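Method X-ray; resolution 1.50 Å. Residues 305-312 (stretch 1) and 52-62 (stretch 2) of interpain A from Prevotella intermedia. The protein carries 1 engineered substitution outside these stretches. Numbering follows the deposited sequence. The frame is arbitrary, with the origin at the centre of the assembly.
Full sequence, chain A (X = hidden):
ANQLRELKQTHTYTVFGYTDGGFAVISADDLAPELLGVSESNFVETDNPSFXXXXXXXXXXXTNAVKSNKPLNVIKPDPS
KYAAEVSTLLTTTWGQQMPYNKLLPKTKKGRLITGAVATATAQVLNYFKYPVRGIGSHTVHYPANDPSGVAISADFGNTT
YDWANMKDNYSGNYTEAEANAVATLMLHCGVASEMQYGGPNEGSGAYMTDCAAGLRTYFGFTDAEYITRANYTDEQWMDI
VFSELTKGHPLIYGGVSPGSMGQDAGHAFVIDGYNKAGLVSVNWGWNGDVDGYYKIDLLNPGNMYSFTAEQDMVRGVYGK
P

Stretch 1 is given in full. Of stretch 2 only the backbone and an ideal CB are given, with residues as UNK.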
# COMPACT_ATOMS: atom_id res chain seq x y z
N TYR A 305 -14.91 -13.55 4.87
CA TYR A 305 -13.75 -14.43 4.81
C TYR A 305 -13.01 -14.46 3.47
O TYR A 305 -12.02 -15.20 3.32
CB TYR A 305 -14.19 -15.85 5.17
CG TYR A 305 -14.73 -15.95 6.56
CD1 TYR A 305 -15.98 -16.51 6.81
CD2 TYR A 305 -13.98 -15.47 7.63
CE1 TYR A 305 -16.47 -16.61 8.13
CE2 TYR A 305 -14.45 -15.55 8.94
CZ TYR A 305 -15.69 -16.12 9.19
OH TYR A 305 -16.11 -16.20 10.50
N SER A 306 -13.50 -13.68 2.50
CA SER A 306 -12.91 -13.62 1.16
C SER A 306 -11.65 -12.75 1.16
O SER A 306 -11.45 -11.94 2.04
CB SER A 306 -13.90 -12.99 0.19
OG SER A 306 -14.23 -11.66 0.57
N PHE A 307 -10.81 -12.92 0.15
CA PHE A 307 -9.69 -11.99 -0.02
C PHE A 307 -10.16 -10.57 -0.28
O PHE A 307 -9.51 -9.62 0.14
CB PHE A 307 -8.81 -12.44 -1.20
CG PHE A 307 -8.06 -13.71 -0.94
CD1 PHE A 307 -6.93 -13.71 -0.13
CD2 PHE A 307 -8.50 -14.92 -1.49
CE1 PHE A 307 -6.24 -14.88 0.13
CE2 PHE A 307 -7.81 -16.09 -1.25
CZ PHE A 307 -6.68 -16.08 -0.44
N THR A 308 -11.27 -10.40 -1.00
CA THR A 308 -11.73 -9.04 -1.39
C THR A 308 -12.35 -8.26 -0.25
O THR A 308 -12.49 -7.03 -0.32
CB THR A 308 -12.74 -9.05 -2.56
OG1 THR A 308 -13.85 -9.88 -2.22
CG2 THR A 308 -12.10 -9.54 -3.81
N ALA A 309 -12.72 -8.96 0.81
CA ALA A 309 -13.26 -8.28 1.97
C ALA A 309 -12.16 -7.48 2.66
O ALA A 309 -12.43 -6.53 3.40
CB ALA A 309 -13.85 -9.31 2.92
N GLU A 310 -10.91 -7.83 2.40
CA GLU A 310 -9.74 -7.21 3.06
C GLU A 310 -9.32 -5.92 2.35
O GLU A 310 -8.19 -5.81 1.83
CB GLU A 310 -8.60 -8.23 3.14
CG GLU A 310 -9.05 -9.55 3.80
CD GLU A 310 -8.06 -10.68 3.63
OE1 GLU A 310 -7.07 -10.52 2.88
OE2 GLU A 310 -8.30 -11.76 4.24
N GLN A 311 -10.23 -4.94 2.34
CA GLN A 311 -9.97 -3.66 1.67
C GLN A 311 -10.47 -2.52 2.52
O GLN A 311 -11.67 -2.30 2.65
CB GLN A 311 -10.65 -3.59 0.31
CG GLN A 311 -10.08 -4.55 -0.72
CD GLN A 311 -10.81 -4.41 -2.04
OE1 GLN A 311 -10.58 -3.46 -2.80
NE2 GLN A 311 -11.68 -5.37 -2.33
N ASP A 312 -9.51 -1.84 3.14
CA ASP A 312 -9.74 -0.70 3.98
C ASP A 312 -8.94 0.44 3.39
O ASP A 312 -7.95 0.22 2.68
CB ASP A 312 -9.21 -0.95 5.40
CG ASP A 312 -9.72 -2.24 6.01
OD1 ASP A 312 -8.91 -2.94 6.67
OD2 ASP A 312 -10.91 -2.56 5.83
N UNK A 52 0.96 -10.11 -3.98
CA UNK A 52 0.44 -11.47 -3.84
C UNK A 52 -1.04 -11.48 -3.45
O UNK A 52 -1.83 -12.26 -4.01
CB UNK A 52 1.26 -12.24 -2.80
N UNK A 53 -1.43 -10.59 -2.52
CA UNK A 53 -2.84 -10.44 -2.14
C UNK A 53 -3.68 -10.08 -3.37
O UNK A 53 -4.72 -10.70 -3.63
CB UNK A 53 -3.00 -9.37 -1.06
N UNK A 54 -3.21 -9.09 -4.12
CA UNK A 54 -3.97 -8.59 -5.27
C UNK A 54 -4.21 -9.74 -6.27
O UNK A 54 -5.32 -9.89 -6.78
CB UNK A 54 -3.23 -7.43 -5.94
N UNK A 55 -3.20 -10.55 -6.55
CA UNK A 55 -3.37 -11.68 -7.46
C UNK A 55 -4.42 -12.67 -6.93
O UNK A 55 -5.23 -13.20 -7.71
CB UNK A 55 -2.03 -12.39 -7.67
N UNK A 56 -4.37 -12.95 -5.63
CA UNK A 56 -5.36 -13.87 -5.02
C UNK A 56 -6.79 -13.31 -5.11
O UNK A 56 -7.74 -14.03 -5.45
CB UNK A 56 -5.00 -14.13 -3.56
N UNK A 57 -6.93 -12.01 -4.85
CA UNK A 57 -8.21 -11.31 -4.95
C UNK A 57 -8.74 -11.30 -6.41
O UNK A 57 -9.93 -11.55 -6.65
CB UNK A 57 -8.06 -9.88 -4.43
N UNK A 58 -7.85 -11.08 -7.37
CA UNK A 58 -8.23 -11.16 -8.80
C UNK A 58 -8.74 -12.55 -9.15
O UNK A 58 -9.81 -12.71 -9.74
CB UNK A 58 -7.04 -10.81 -9.70
N UNK A 59 -7.96 -13.57 -8.78
CA UNK A 59 -8.37 -14.95 -9.02
C UNK A 59 -9.76 -15.23 -8.42
O UNK A 59 -10.61 -15.80 -9.09
CB UNK A 59 -7.34 -15.91 -8.43
N UNK A 60 -10.00 -14.77 -7.17
CA UNK A 60 -11.26 -14.96 -6.48
C UNK A 60 -12.41 -14.29 -7.23
O UNK A 60 -13.46 -14.89 -7.45
CB UNK A 60 -11.17 -14.41 -5.05
N UNK A 61 -12.21 -13.04 -7.65
CA UNK A 61 -13.35 -12.36 -8.31
C UNK A 61 -13.67 -12.89 -9.69
O UNK A 61 -14.84 -12.97 -10.08
CB UNK A 61 -13.07 -10.86 -8.42
N UNK A 62 -12.63 -13.27 -10.43
CA UNK A 62 -12.86 -13.84 -11.72
C UNK A 62 -13.60 -15.19 -11.59
O UNK A 62 -14.59 -15.44 -12.31
CB UNK A 62 -11.53 -14.01 -12.46

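Throughout 52-62 the backbone angles stay helical (phi from -72° at 61 to -55° at 59, psi from -51° at 58 to -36° at 61), and i to i+4 bonds run from 56 N to 52 O through to 62 N to 58 O. No position needs glycine's angles, and proline would forfeit the N-H bond at 56-62; each position must be read from its CA-to-CB direction and from what 305-312 offers. The backbones come closest at Phe307 and position 57, with CA atoms 5.2 Å apart.

Position 52 has nothing of stretch 1 within 5.5 Å of its ideal CB, so the choice is open; it is Lys52, which makes no contact here.

At 53 the CB points sideways and again finds nothing within 5.5 Å, so a short side chain would leave the space before the turn empty. Further out lie the carbonyl O of Phe307, the carboxylate of Glu310 and the CG of Gln311. A long side chain carrying a donor would suit: arginine, lysine, glutamine or tryptophan. The residue is Trp53, with chi1 at 167° (t), which brings the indole end nearer than its CB direction suggests. Its NE1 donates to Phe307 O at 2.9 Å, with an N-H...O angle of 155° and the acceptor near the ring plane. Phe307 O also receives Glu310 N at 3.2 Å within the type I turn, so the indole binds an atom that already closes the turn. Beyond it, Trp53 CZ2 packs against Gln311 CG at 3.8 Å.

Position 54 points away from stretch 1 and 55 is out of reach, so neither is constrained from this side; they are Trp54 and Leu55.

At 56 the CB points toward stretch 1, its ideal position 4.0 Å from Phe307 CD1 and over the ring face. Any residue with a CB gives this contact; a longer aliphatic chain (leucine, methionine, lysine, arginine) would extend it. In Lys56, CB sits 3.8 Å from the Phe307 ring centroid, 4° off the normal, a CH-pi contact, while CD lies 3.6 Å from Phe307 CE1.

At 57 the CB points sideways, its ideal position already 4.1 Å from Thr308 CG2 and 4.2 Å from Phe307 CB, which favours a small residue. Ala57 fills the place with its methyl group.

Positions 58 and 59, pointing away and out of reach respectively, are Ile58 and Asp59; neither touches stretch 1.

Position 60 points toward Phe307 and Thr308, whose adjacent backbone N atoms present two donors. Two acceptors at the end of a longish side chain are wanted, so glutamate suits best; glutamine could accept from only one donor. In Glu60, extended through chi1 and chi2 (both t), the carboxylate takes both: Phe307 N donates to OE1 at 2.8 Å (157°) and Thr308 N to OE2 at 3.0 Å (149°).

At 61 the CB points sideways, ideally 4.9 Å from Thr308 CG2, leaving room for valine, isoleucine or leucine. Val61 places CG1 3.4 Å from Thr308 CG2.

Position 62 is out of reach; Ile62 makes no contact.

Stretch 2 (52-62) KWWLKAIDEVI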
# COMPACT_ATOMS: atom_id res chain seq x y z
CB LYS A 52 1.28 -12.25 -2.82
CG LYS A 52 2.59 -12.70 -3.42
CD LYS A 52 3.39 -13.56 -2.42
CE LYS A 52 4.42 -14.42 -3.14
NZ LYS A 52 5.11 -13.64 -4.22
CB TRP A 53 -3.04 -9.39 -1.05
CG TRP A 53 -4.49 -9.05 -0.92
CD1 TRP A 53 -5.47 -9.77 -0.27
CD2 TRP A 53 -5.16 -7.95 -1.54
NE1 TRP A 53 -6.69 -9.14 -0.40
CE2 TRP A 53 -6.53 -8.04 -1.20
CE3 TRP A 53 -4.73 -6.88 -2.34
CZ2 TRP A 53 -7.49 -7.13 -1.68
CZ3 TRP A 53 -5.67 -5.96 -2.81
CH2 TRP A 53 -7.04 -6.09 -2.47
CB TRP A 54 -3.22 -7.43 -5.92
CG TRP A 54 -3.98 -6.88 -7.10
CD1 TRP A 54 -5.03 -5.98 -7.07
CD2 TRP A 54 -3.73 -7.17 -8.48
NE1 TRP A 54 -5.47 -5.74 -8.36
CE2 TRP A 54 -4.67 -6.43 -9.24
CE3 TRP A 54 -2.79 -7.99 -9.14
CZ2 TRP A 54 -4.74 -6.54 -10.63
CZ3 TRP A 54 -2.85 -8.07 -10.52
CH2 TRP A 54 -3.81 -7.34 -11.25
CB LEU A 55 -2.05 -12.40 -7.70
CG LEU A 55 -1.00 -11.63 -8.51
CD1 LEU A 55 0.33 -12.42 -8.51
CD2 LEU A 55 -1.44 -11.36 -9.95
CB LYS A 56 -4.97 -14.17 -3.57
CG LYS A 56 -3.70 -15.04 -3.46
CD LYS A 56 -3.48 -15.53 -2.04
CE LYS A 56 -2.59 -16.78 -2.03
NZ LYS A 56 -2.61 -17.52 -0.72
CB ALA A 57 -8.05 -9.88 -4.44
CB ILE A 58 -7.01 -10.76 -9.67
CG1 ILE A 58 -6.75 -9.24 -9.59
CG2 ILE A 58 -7.14 -11.24 -11.12
CD1 ILE A 58 -7.76 -8.34 -10.34
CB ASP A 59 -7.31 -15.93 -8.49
CG ASP A 59 -7.73 -17.36 -8.65
OD1 ASP A 59 -8.27 -17.91 -7.67
OD2 ASP A 59 -7.54 -17.92 -9.76
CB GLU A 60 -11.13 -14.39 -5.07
CG GLU A 60 -12.33 -14.58 -4.18
CD GLU A 60 -12.09 -13.94 -2.83
OE1 GLU A 60 -11.76 -14.67 -1.85
OE2 GLU A 60 -12.21 -12.70 -2.75
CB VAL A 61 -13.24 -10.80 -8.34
CG1 VAL A 61 -13.13 -10.26 -6.92
CG2 VAL A 61 -12.11 -10.28 -9.20
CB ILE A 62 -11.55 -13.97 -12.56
CG1 ILE A 62 -11.00 -12.58 -12.88
CG2 ILE A 62 -11.81 -14.75 -13.86
CD1 ILE A 62 -9.65 -12.55 -13.60
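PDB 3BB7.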